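Long-range contact in purine nucleoside phosphorylase (Schistosoma mansoni, PDB 6B6K), which catalyses the phosphorolysis of purine nucleosides such as inosine and guanosine, releasing the free base and ribose 1-phosphate: residues Q84-M89 and M221-E226. Sequence-based numbering, arbitrary orientation.
With CVG (6-methylpyridazin-3-ol), chain I; DMS (dimethyl sulfoxide), chain H.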
ATOM      1  N   GLN A  84      16.758 -18.713  13.151  1.00 27.51           N
ATOM      2  CA  GLN A  84      17.767 -17.845  13.751  1.00 26.82           C
ATOM      3  C   GLN A  84      18.186 -16.843  12.671  1.00 27.55           C
ATOM      4  O   GLN A  84      19.062 -17.126  11.844  1.00 32.79           O
ATOM      5  CB  GLN A  84      18.948 -18.673  14.255  1.00 30.15           C
ATOM      6  CG  GLN A  84      19.960 -17.903  15.095  1.00 33.40           C
ATOM      7  CD  GLN A  84      21.093 -18.785  15.608  1.00 35.51           C
ATOM      8  OE1 GLN A  84      21.785 -19.443  14.831  1.00 39.23           O
ATOM      9  NE2 GLN A  84      21.297 -18.782  16.919  1.00 45.72           N
ATOM     10  N   GLY A  85      17.587 -15.660  12.703  1.00 37.09           N
ATOM     11  CA  GLY A  85      17.706 -14.728  11.598  1.00 35.45           C
ATOM     12  C   GLY A  85      16.412 -14.614  10.814  1.00 36.96           C
ATOM     13  O   GLY A  85      16.199 -15.306   9.812  1.00 38.15           O
ATOM     14  N   ARG A  86      15.543 -13.718  11.261  1.00 33.82           N
ATOM     15  CA  ARG A  86      14.220 -13.546  10.667  1.00 27.66           C
ATOM     16  C   ARG A  86      14.298 -12.778   9.352  1.00 27.27           C
ATOM     17  O   ARG A  86      15.133 -11.888   9.179  1.00 30.54           O
ATOM     18  CB  ARG A  86      13.395 -12.745  11.667  1.00 46.71           C
ATOM     19  CG  ARG A  86      11.995 -12.464  11.306  1.00 48.30           C
ATOM     20  CD  ARG A  86      11.449 -11.576  12.388  1.00 61.67           C
ATOM     21  NE  ARG A  86      10.047 -11.821  12.679  1.00 35.93           N
ATOM     22  CZ  ARG A  86       9.473 -11.604  13.857  1.00 41.73           C
ATOM     23  NH1 ARG A  86      10.184 -11.126  14.881  1.00 39.11           N
ATOM     24  NH2 ARG A  86       8.181 -11.876  14.015  1.00 44.71           N
ATOM     25  N   LEU A  87      13.410 -13.117   8.422  1.00 25.21           N
ATOM     26  CA  LEU A  87      13.298 -12.370   7.176  1.00 24.21           C
ATOM     27  C   LEU A  87      12.223 -11.296   7.321  1.00 22.50           C
ATOM     28  O   LEU A  87      11.081 -11.604   7.679  1.00 25.78           O
ATOM     29  CB  LEU A  87      12.897 -13.307   6.034  1.00 27.88           C
ATOM     30  CG  LEU A  87      13.987 -14.205   5.444  1.00 38.29           C
ATOM     31  CD1 LEU A  87      14.736 -14.956   6.498  1.00 53.01           C
ATOM     32  CD2 LEU A  87      13.354 -15.187   4.467  1.00 44.42           C
ATOM     33  N   HIS A  88      12.569 -10.050   6.988  1.00 20.85           N
ATOM     34  CA  HIS A  88      11.648  -8.912   7.081  1.00 21.41           C
ATOM     35  C   HIS A  88      11.336  -8.334   5.701  1.00 20.02           C
ATOM     36  O   HIS A  88      12.234  -8.180   4.861  1.00 20.21           O
ATOM     37  CB  HIS A  88      12.292  -7.778   7.884  1.00 22.52           C
ATOM     38  CG  HIS A  88      12.526  -8.072   9.330  1.00 24.30           C
ATOM     39  ND1 HIS A  88      13.705  -8.621   9.797  1.00 30.69           N
ATOM     40  CD2 HIS A  88      11.774  -7.810  10.423  1.00 30.47           C
ATOM     41  CE1 HIS A  88      13.644  -8.730  11.112  1.00 33.15           C
ATOM     42  NE2 HIS A  88      12.485  -8.242  11.518  1.00 40.68           N
ATOM     43  N   MET A  89      10.060  -7.975   5.472  1.00 17.30           N
ATOM     44  CA  MET A  89       9.660  -7.505   4.141  1.00 16.47           C
ATOM     45  C   MET A  89      10.261  -6.139   3.783  1.00 17.01           C
ATOM     46  O   MET A  89      10.455  -5.870   2.589  1.00 17.36           O
ATOM     47  CB  MET A  89       8.134  -7.545   3.998  1.00 18.25           C
ATOM     48  CG  MET A  89       7.623  -9.010   4.108  1.00 19.99           C
ATOM     49  SD  MET A  89       6.009  -9.439   3.394  1.00 21.69           S
ATOM     50  CE  MET A  89       6.387  -9.350   1.633  1.00 27.10           C
ATOM     51  N   MET A 221       7.035  -3.747  12.488  1.00 18.34           N
ATOM     52  CA  MET A 221       7.403  -3.959  11.088  1.00 16.54           C
ATOM     53  C   MET A 221       7.537  -5.439  10.712  1.00 18.74           C
ATOM     54  O   MET A 221       8.187  -5.762   9.702  1.00 19.20           O
ATOM     55  CB  MET A 221       8.735  -3.247  10.776  1.00 20.98           C
ATOM     56  CG  MET A 221       8.789  -1.781  11.059  1.00 20.46           C
ATOM     57  SD  MET A 221      10.498  -1.147  10.804  1.00 19.62           S
ATOM     58  CE  MET A 221      10.332   0.447  11.587  1.00 23.92           C
ATOM     59  N   SER A 222       6.986  -6.346  11.507  1.00 18.88           N
ATOM     60  CA  SER A 222       7.160  -7.785  11.263  1.00 18.61           C
ATOM     61  C   SER A 222       5.867  -8.512  11.634  1.00 19.04           C
ATOM     62  O   SER A 222       4.808  -7.893  11.799  1.00 18.59           O
ATOM     63  CB  SER A 222       8.355  -8.327  12.072  1.00 23.42           C
ATOM     64  OG  SER A 222       8.023  -8.339  13.442  1.00 24.77           O
ATOM     65  N   THR A 223       5.975  -9.845  11.767  1.00 20.44           N
ATOM     66  CA  THR A 223       4.984 -10.723  12.392  1.00 19.35           C
ATOM     67  C   THR A 223       3.752 -11.018  11.536  1.00 18.66           C
ATOM     68  O   THR A 223       3.410 -12.193  11.312  1.00 19.01           O
ATOM     69  CB  THR A 223       4.648 -10.178  13.781  1.00 21.23           C
ATOM     70  OG1 THR A 223       5.838 -10.194  14.575  1.00 22.09           O
ATOM     71  CG2 THR A 223       3.591 -11.029  14.512  1.00 21.41           C
ATOM     72  N   VAL A 224       3.048  -9.986  11.069  1.00 17.54           N
ATOM     73  CA  VAL A 224       1.801 -10.228  10.332  1.00 17.35           C
ATOM     74  C   VAL A 224       2.002 -11.095   9.092  1.00 18.50           C
ATOM     75  O   VAL A 224       1.175 -11.991   8.853  1.00 17.87           O
ATOM     76  CB  VAL A 224       1.084  -8.887  10.069  1.00 17.48           C
ATOM     77  CG1 VAL A 224      -0.027  -9.025   9.047  1.00 18.04           C
ATOM     78  CG2 VAL A 224       0.572  -8.275  11.375  1.00 18.48           C
ATOM     79  N   PRO A 225       3.067 -10.937   8.283  1.00 17.91           N
ATOM     80  CA  PRO A 225       3.249 -11.878   7.138  1.00 18.38           C
ATOM     81  C   PRO A 225       3.344 -13.345   7.537  1.00 16.51           C
ATOM     82  O   PRO A 225       2.644 -14.209   6.957  1.00 17.96           O
ATOM     83  CB  PRO A 225       4.520 -11.360   6.449  1.00 19.47           C
ATOM     84  CG  PRO A 225       4.538  -9.838   6.817  1.00 17.70           C
ATOM     85  CD  PRO A 225       4.073  -9.843   8.259  1.00 17.50           C
ATOM     86  N   GLU A 226       4.127 -13.648   8.573  1.00 19.38           N
ATOM     87  CA  GLU A 226       4.272 -15.030   9.038  1.00 19.21           C
ATOM     88  C   GLU A 226       2.976 -15.553   9.658  1.00 19.42           C
ATOM     89  O   GLU A 226       2.644 -16.743   9.505  1.00 20.00           O
ATOM     90  CB  GLU A 226       5.403 -15.136  10.074  1.00 24.20           C
ATOM     91  CG  GLU A 226       6.738 -14.631   9.684  1.00 30.79           C
ATOM     92  CD  GLU A 226       6.942 -13.213  10.179  1.00 32.68           C
ATOM     93  OE1 GLU A 226       6.427 -12.322   9.536  1.00 29.93           O
ATOM     94  OE2 GLU A 226       7.576 -12.993  11.247  1.00 40.93           O
TER
HETATM   95  C4  CVG I 308       9.274  -0.682  15.939  0.92 32.24           C
HETATM   96  C3  CVG I 308       8.619  -0.589  14.746  0.92 31.64           C
HETATM   97  C2  CVG I 308       7.717   0.527  14.489  0.92 33.05           C
HETATM   98  C1  CVG I 308       9.112   0.353  16.916  0.92 34.72           C
HETATM   99  O   CVG I 308       7.019   0.685  13.276  0.92 32.18           O
HETATM  100  N1  CVG I 308       7.553   1.504  15.463  0.92 34.74           N
HETATM  101  N   CVG I 308       8.255   1.432  16.691  0.92 34.71           N
HETATM  102  C   CVG I 308       9.868   0.240  18.232  0.92 36.29           C
HETATM  103  S   DMS H 307      11.275  -7.277  14.680  1.00 67.85           S
HETATM  104  O   DMS H 307       9.806  -7.476  14.783  1.00 72.15           O
HETATM  105  C1  DMS H 307      11.980  -7.379  16.310  1.00 23.87           C
HETATM  106  C2  DMS H 307      12.110  -8.823  14.294  1.00 55.72           C
HETATM  107  O   HOH W   1       8.399 -10.413   9.227  1.00 32.03           O
HETATM  108  O   HOH W   2       7.986  -8.279   7.609  1.00 22.12           O
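A side-on salt bridge joins Arg86 to Glu226: NE and NH2 of the arginine both donate to the single oxygen OE2, NE at 3.1 Å and NH2 at 3.0 Å from it. OE2 lies only 2° out of the guanidinium plane, yet the carboxylate plane stands 88° to that plane, so one oxygen rather than two takes both N-H groups. The Arg86 chain gets there by running out with CG opposite the backbone N (chi1 -179°) and bending at chi3. Thr116 O, on strand 112-121, accepts from NH1, which further limits rotation of the guanidinium.

Ser222 OG sits over the centre of one guanidinium face, 3.5 Å above it. The same hydroxyl accepts from Thr223 OG1, while Asn117 is a further partner of Thr223 OG1. Arg86 and Ser222 meet between the loop after strand 78-84 and the start of helix 224-232. In this phosphorylase-superfamily fold, Arg86, His88 and Ser222 probably line the phosphate site, as in trimeric purine nucleoside phosphorylases. Met221 CE lies 3.7 Å from the O atom of the bound 6-methylpyridazin-3-ol.

The Met89 and Pro225 side chains run past each other in opposite directions, with Met89 SD 3.7 Å from Pro225 CG, and helix 95-108 covers both through Ile98; the His88 ring brings CD2 to 3.8 Å from Ser222 CB.

Two waters bridge the segments: one molecule accepts from Met89 N (3.0 Å) and donates to Met221 O, another donates to Glu226 OE1 and, weakly, to Leu87 O.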